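Local coordinates for uncharacterized protein (Enterococcus faecalis, PDB 3PM7) that is of unknown function but carries a PC4-like (transcriptional coactivator p15) domain and may therefore bind nucleic acid, as relatives of that family do, at residues L10-V15 with E26-S31; D40-A45 with G54-N59. All coordinates share one frame; numbering follows the deposited sequence.

Contact 1 (L10-V15 with E26-S31)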
loop_
_atom_site.group_PDB
_atom_site.type_symbol
_atom_site.label_atom_id
_atom_site.label_comp_id
_atom_site.label_asym_id
_atom_site.label_seq_id
_atom_site.Cartn_x
_atom_site.Cartn_y
_atom_site.Cartn_z
ATOM N N LEU A 10 -15.482 0.809 -4.167
ATOM C CA LEU A 10 -16.344 1.977 -4.076
ATOM C C LEU A 10 -15.801 3.092 -4.947
ATOM O O LEU A 10 -16.560 3.820 -5.577
ATOM C CB LEU A 10 -16.483 2.451 -2.633
ATOM C CG LEU A 10 -16.881 1.342 -1.641
ATOM C CD1 LEU A 10 -16.981 1.887 -0.227
ATOM C CD2 LEU A 10 -18.182 0.699 -2.053
ATOM N N GLU A 11 -14.481 3.217 -4.977
ATOM C CA GLU A 11 -13.830 4.264 -5.743
ATOM C C GLU A 11 -12.484 3.756 -6.232
ATOM O O GLU A 11 -11.703 3.208 -5.456
ATOM C CB GLU A 11 -13.637 5.512 -4.880
ATOM C CG GLU A 11 -13.223 6.751 -5.652
ATOM C CD GLU A 11 -12.942 7.937 -4.747
ATOM O OE1 GLU A 11 -12.764 7.738 -3.524
ATOM O OE2 GLU A 11 -12.894 9.077 -5.256
ATOM N N GLU A 12 -12.206 3.921 -7.517
ATOM C CA GLU A 12 -10.855 3.638 -8.001
ATOM C C GLU A 12 -10.088 4.923 -7.881
ATOM O O GLU A 12 -10.338 5.867 -8.625
ATOM C CB GLU A 12 -10.866 3.098 -9.434
ATOM C CG GLU A 12 -11.858 1.942 -9.577
ATOM C CD GLU A 12 -11.816 1.238 -10.922
ATOM O OE1 GLU A 12 -11.102 1.704 -11.841
ATOM O OE2 GLU A 12 -12.509 0.202 -11.049
ATOM N N VAL A 13 -9.153 4.961 -6.934
ATOM C CA VAL A 13 -8.466 6.192 -6.598
ATOM C C VAL A 13 -7.171 6.450 -7.410
ATOM O O VAL A 13 -6.867 7.591 -7.745
ATOM C CB VAL A 13 -8.120 6.219 -5.101
ATOM C CG1 VAL A 13 -7.451 7.528 -4.778
ATOM C CG2 VAL A 13 -9.384 6.072 -4.271
ATOM N N ALA A 14 -6.402 5.404 -7.696
ATOM C CA ALA A 14 -5.142 5.562 -8.424
ATOM C C ALA A 14 -4.698 4.257 -9.064
ATOM O O ALA A 14 -4.879 3.179 -8.487
ATOM C CB ALA A 14 -4.043 6.083 -7.490
ATOM N N VAL A 15 -4.110 4.364 -10.255
ATOM C CA VAL A 15 -3.454 3.235 -10.898
ATOM C C VAL A 15 -1.969 3.544 -10.847
ATOM O O VAL A 15 -1.523 4.518 -11.457
ATOM C CB VAL A 15 -3.884 3.077 -12.376
ATOM C CG1 VAL A 15 -3.083 1.972 -13.058
ATOM C CG2 VAL A 15 -5.381 2.798 -12.475
ATOM N N GLU A 26 -3.023 -0.936 -7.701
ATOM C CA GLU A 26 -4.054 0.098 -7.603
ATOM C C GLU A 26 -4.277 0.561 -6.182
ATOM O O GLU A 26 -4.240 -0.237 -5.275
ATOM C CB GLU A 26 -5.399 -0.447 -8.124
ATOM C CG GLU A 26 -5.503 -0.638 -9.635
ATOM C CD GLU A 26 -6.829 -1.270 -10.059
ATOM O OE1 GLU A 26 -7.832 -1.200 -9.290
ATOM O OE2 GLU A 26 -6.869 -1.843 -11.174
ATOM N N LEU A 27 -4.537 1.847 -5.989
ATOM C CA LEU A 27 -5.120 2.299 -4.736
ATOM C C LEU A 27 -6.618 2.432 -4.964
ATOM O O LEU A 27 -7.053 3.254 -5.784
ATOM C CB LEU A 27 -4.565 3.664 -4.333
ATOM C CG LEU A 27 -5.164 4.182 -3.018
ATOM C CD1 LEU A 27 -4.610 3.335 -1.859
ATOM C CD2 LEU A 27 -4.818 5.650 -2.802
ATOM N N ASN A 28 -7.412 1.628 -4.261
ATOM C CA ASN A 28 -8.884 1.725 -4.320
ATOM C C ASN A 28 -9.486 1.903 -2.945
ATOM O O ASN A 28 -8.877 1.503 -1.955
ATOM C CB ASN A 28 -9.490 0.446 -4.912
ATOM C CG ASN A 28 -9.116 0.255 -6.372
ATOM O OD1 ASN A 28 -9.201 1.190 -7.159
ATOM N ND2 ASN A 28 -8.692 -0.949 -6.734
ATOM N N LEU A 29 -10.689 2.482 -2.883
ATOM C CA LEU A 29 -11.464 2.483 -1.641
ATOM C C LEU A 29 -12.455 1.330 -1.711
ATOM O O LEU A 29 -13.230 1.219 -2.656
ATOM C CB LEU A 29 -12.202 3.811 -1.428
ATOM C CG LEU A 29 -13.060 3.855 -0.154
ATOM C CD1 LEU A 29 -12.138 3.935 1.050
ATOM C CD2 LEU A 29 -14.024 5.047 -0.150
ATOM N N ILE A 30 -12.416 0.450 -0.723
ATOM C CA ILE A 30 -13.118 -0.814 -0.836
ATOM C C ILE A 30 -13.879 -1.151 0.435
ATOM O O ILE A 30 -13.382 -0.909 1.550
ATOM C CB ILE A 30 -12.124 -1.954 -1.115
ATOM C CG1 ILE A 30 -11.426 -1.704 -2.448
ATOM C CG2 ILE A 30 -12.838 -3.302 -1.170
ATOM C CD1 ILE A 30 -10.764 -2.915 -2.993
ATOM N N SER A 31 -15.085 -1.683 0.259
ATOM C CA SER A 31 -15.827 -2.270 1.354
ATOM C C SER A 31 -15.810 -3.780 1.116
ATOM O O SER A 31 -16.477 -4.259 0.208
ATOM C CB SER A 31 -17.276 -1.757 1.368
ATOM O OG SER A 31 -18.014 -2.276 2.483
HETATM O O HOH W 1 -7.626 2.456 -9.411
#

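Contact 2 (D40-A45 with G54-N59)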
loop_
_atom_site.group_PDB
_atom_site.type_symbol
_atom_site.label_atom_id
_atom_site.label_comp_id
_atom_site.label_asym_id
_atom_site.label_seq_id
_atom_site.Cartn_x
_atom_site.Cartn_y
_atom_site.Cartn_z
ATOM N N ASP A 40 -7.123 0.373 -0.051
ATOM C CA ASP A 40 -6.609 -0.950 -0.359
ATOM C C ASP A 40 -5.597 -0.785 -1.491
ATOM O O ASP A 40 -5.891 -0.161 -2.523
ATOM C CB ASP A 40 -7.763 -1.879 -0.783
ATOM C CG ASP A 40 -7.317 -3.324 -0.992
ATOM O OD1 ASP A 40 -7.148 -3.765 -2.148
ATOM O OD2 ASP A 40 -7.133 -4.031 0.005
ATOM N N LEU A 41 -4.404 -1.327 -1.292
ATOM C CA LEU A 41 -3.306 -1.158 -2.251
ATOM C C LEU A 41 -2.881 -2.548 -2.688
ATOM O O LEU A 41 -2.407 -3.332 -1.880
ATOM C CB LEU A 41 -2.134 -0.458 -1.565
ATOM C CG LEU A 41 -1.020 0.115 -2.436
ATOM C CD1 LEU A 41 -1.591 1.133 -3.383
ATOM C CD2 LEU A 41 0.057 0.748 -1.562
ATOM N N ARG A 42 -3.070 -2.872 -3.959
ATOM C CA ARG A 42 -3.025 -4.266 -4.347
ATOM C C ARG A 42 -2.955 -4.406 -5.863
ATOM O O ARG A 42 -3.355 -3.504 -6.591
ATOM C CB ARG A 42 -4.313 -4.903 -3.793
ATOM C CG ARG A 42 -4.691 -6.282 -4.262
ATOM C CD ARG A 42 -6.063 -6.674 -3.653
ATOM N NE ARG A 42 -6.165 -6.240 -2.259
ATOM C CZ ARG A 42 -5.716 -6.931 -1.209
ATOM N NH1 ARG A 42 -5.134 -8.119 -1.380
ATOM N NH2 ARG A 42 -5.856 -6.437 0.024
ATOM N N GLU A 43 -2.475 -5.549 -6.337
ATOM C CA GLU A 43 -2.447 -5.851 -7.767
ATOM C C GLU A 43 -3.797 -6.453 -8.203
ATOM O O GLU A 43 -4.350 -7.299 -7.507
ATOM C CB GLU A 43 -1.310 -6.834 -8.065
ATOM C CG GLU A 43 -0.838 -6.848 -9.534
ATOM C CD GLU A 43 0.076 -5.687 -9.883
ATOM O OE1 GLU A 43 0.679 -5.102 -8.962
ATOM O OE2 GLU A 43 0.190 -5.351 -11.082
ATOM N N TRP A 44 -4.321 -6.004 -9.348
ATOM C CA TRP A 44 -5.608 -6.474 -9.858
ATOM C C TRP A 44 -5.508 -6.872 -11.323
ATOM O O TRP A 44 -4.877 -6.161 -12.120
ATOM C CB TRP A 44 -6.630 -5.352 -9.772
ATOM C CG TRP A 44 -7.087 -5.038 -8.397
ATOM C CD1 TRP A 44 -6.552 -4.113 -7.543
ATOM C CD2 TRP A 44 -8.194 -5.644 -7.704
ATOM N NE1 TRP A 44 -7.266 -4.102 -6.355
ATOM C CE2 TRP A 44 -8.270 -5.042 -6.433
ATOM C CE3 TRP A 44 -9.120 -6.633 -8.040
ATOM C CZ2 TRP A 44 -9.232 -5.397 -5.502
ATOM C CZ3 TRP A 44 -10.093 -6.989 -7.099
ATOM C CH2 TRP A 44 -10.139 -6.366 -5.855
ATOM N N ALA A 45 -6.158 -7.973 -11.688
ATOM C CA ALA A 45 -6.229 -8.390 -13.085
ATOM C C ALA A 45 -6.933 -7.319 -13.914
ATOM O O ALA A 45 -7.599 -6.449 -13.354
ATOM C CB ALA A 45 -6.944 -9.740 -13.205
ATOM N N GLY A 54 -1.653 -7.761 -1.592
ATOM C CA GLY A 54 -1.619 -6.347 -1.285
ATOM C C GLY A 54 -1.898 -6.117 0.174
ATOM O O GLY A 54 -1.719 -7.011 0.978
ATOM N N ILE A 55 -2.366 -4.920 0.510
ATOM C CA ILE A 55 -2.523 -4.556 1.912
ATOM C C ILE A 55 -3.698 -3.581 2.057
ATOM O O ILE A 55 -3.944 -2.744 1.196
ATOM C CB ILE A 55 -1.205 -3.929 2.442
ATOM C CG1 ILE A 55 -1.233 -3.755 3.953
ATOM C CG2 ILE A 55 -0.917 -2.586 1.758
ATOM C CD1 ILE A 55 0.122 -3.404 4.523
ATOM N N THR A 56 -4.436 -3.695 3.143
ATOM C CA THR A 56 -5.522 -2.753 3.399
ATOM C C THR A 56 -5.015 -1.723 4.410
ATOM O O THR A 56 -4.191 -2.044 5.263
ATOM C CB THR A 56 -6.759 -3.496 3.921
ATOM O OG1 THR A 56 -7.030 -4.602 3.049
ATOM C CG2 THR A 56 -7.984 -2.585 3.936
ATOM N N LEU A 57 -5.452 -0.476 4.288
ATOM C CA LEU A 57 -5.100 0.520 5.296
ATOM C C LEU A 57 -6.338 0.951 6.065
ATOM O O LEU A 57 -7.279 1.481 5.474
ATOM C CB LEU A 57 -4.454 1.741 4.654
ATOM C CG LEU A 57 -3.130 1.450 3.946
ATOM C CD1 LEU A 57 -2.653 2.658 3.160
ATOM C CD2 LEU A 57 -2.090 1.011 4.969
ATOM N N THR A 58 -6.348 0.728 7.375
ATOM C CA THR A 58 -7.408 1.305 8.193
ATOM C C THR A 58 -7.298 2.804 7.984
ATOM O O THR A 58 -6.308 3.281 7.420
ATOM C CB THR A 58 -7.218 0.993 9.670
ATOM O OG1 THR A 58 -6.036 1.657 10.138
ATOM C CG2 THR A 58 -7.071 -0.503 9.881
ATOM N N ASN A 59 -8.299 3.560 8.413
ATOM C CA ASN A 59 -8.282 4.998 8.151
ATOM C C ASN A 59 -7.223 5.728 8.980
ATOM O O ASN A 59 -6.747 6.803 8.594
ATOM C CB ASN A 59 -9.672 5.601 8.359
ATOM C CG ASN A 59 -10.699 5.003 7.423
ATOM O OD1 ASN A 59 -10.869 5.461 6.292
ATOM N ND2 ASN A 59 -11.376 3.956 7.883
#

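Contact 1 (L10-V15 with E26-S31)
The first beta hairpin of the antiparallel sheet, strand 9-18 against strand 24-30, is interrupted twice by a classic bulge: Leu10 and Glu11 both face Leu29, and Val13 and Ala14 both face Leu27. At the first bulge Leu29 O takes a short bond from Leu10 N (2.7 Å), nearly along the C=O axis, and a weak one from Glu11 N, while Leu29 N returns a bond to Glu11 O. At the second, Leu27 O is gripped in its carbonyl plane by Val13 N and Ala14 N, each at 2.9 Å, and Leu27 N donates to Ala14 O. Each bulge fits an extra residue of strand 9-18 opposite one of strand 24-30, as classic bulges do in antiparallel sheets, and points the CB of Leu10 and of Val13 toward the partner strand. Val13 CB therefore rests 3.2 Å from Leu27 O, and its CG1, anti to the backbone N (chi1 -178°), lies alongside Leu27 CD2 at 3.8 Å. Ala14 CB meets Leu27 CB on the face that carries Glu11 and Leu29, where Met72 and Thr68 of the second subunit pack against this patch. On the face of Glu12 and Asn28, Asn28 leans back to strand 9-18, bringing OD1 to 3.1 Å from Glu12 CA and 3.4 Å from Glu12 CB; the Glu12 carboxylate and Asn28 amide planes are 50° apart. A water donates to Asn28 OD1 and, weakly, to Ala14 O, bridging the strands beside the second bulge. Toward the end of the pairing, Leu10 CD1 reaches Ser31 CB at 4.0 Å, while Ser31 OG is bonded to Arg35 O.

Contact 2 (D40-A45 with G54-N59)
Asp40 and Thr56 meet across an outer strand pair of the antiparallel sheet, strand 38-44 with strand 54-57, where Thr56 OG1 donates to Asp40 OD2 (3.1 Å), nearly in line with its C-O bond. The same carboxylate receives Arg42 side-on: NE reaches OD1 and NH2 reaches OD2, both at 2.7 Å, each oxygen using its syn lone pair and lying almost in the guanidinium plane. Asp40 OD2 thus accepts two bonds, and the paired grip fixes the rotation of both flat groups. Arg42 starts out with CG anti to the backbone N (chi1 168°) and bends at chi3 (-40°), which swings NE back from an extended course. The guanidinium spreads over Gly54, whose CA lies 3.9 Å above one face toward the rim, while Thr56 OG1 sits at its edge. Gly54 suits this site: a beta carbon there would collide with Leu41 O and Arg42 CB. Charge pairing and the extra hydroxyl donor would be expected to favour the ionised form of Asp40. Leu41 and Ile55 form the hydrogen-bonded backbone pair, Leu41 N to Ile55 O and Ile55 N to Leu41 O, and on the face away from the salt bridge Leu41 CB touches Ile55 CG2 at 4.1 Å. Arg42 CD also lies 3.5 Å above one face of the Trp44 ring, near its rim. Strand 24-30 flanks strand 38-44 on its other side, Leu41 packs on Leu41 of the second subunit, and past Leu57 the chain turns at Thr58, the N-cap, into helix 59-71.

Overall arrangement
Contacts 1 and 2 are the two outer strand pairings of one antiparallel sheet, joined by the pairing of strand 24-30 with strand 38-44. Glu26 N to Arg42 O and Asn28 O to Asp40 N, each 2.8 Å, are two of the probable hydrogen bonds across that seam, and Asn28 also packs on Trp44. Contact 1 is partly buried, with several exposed residues on strand 9-18, and its regular pairing is broken by bulges; contact 2 is buried, without a bulge, and adds a salt-bridged side-chain cluster to its backbone bonds. Both reach the second subunit, contact 1 through side-chain packing, contact 2 through Leu41 and a bond from Lys25 of that subunit to Thr56 O.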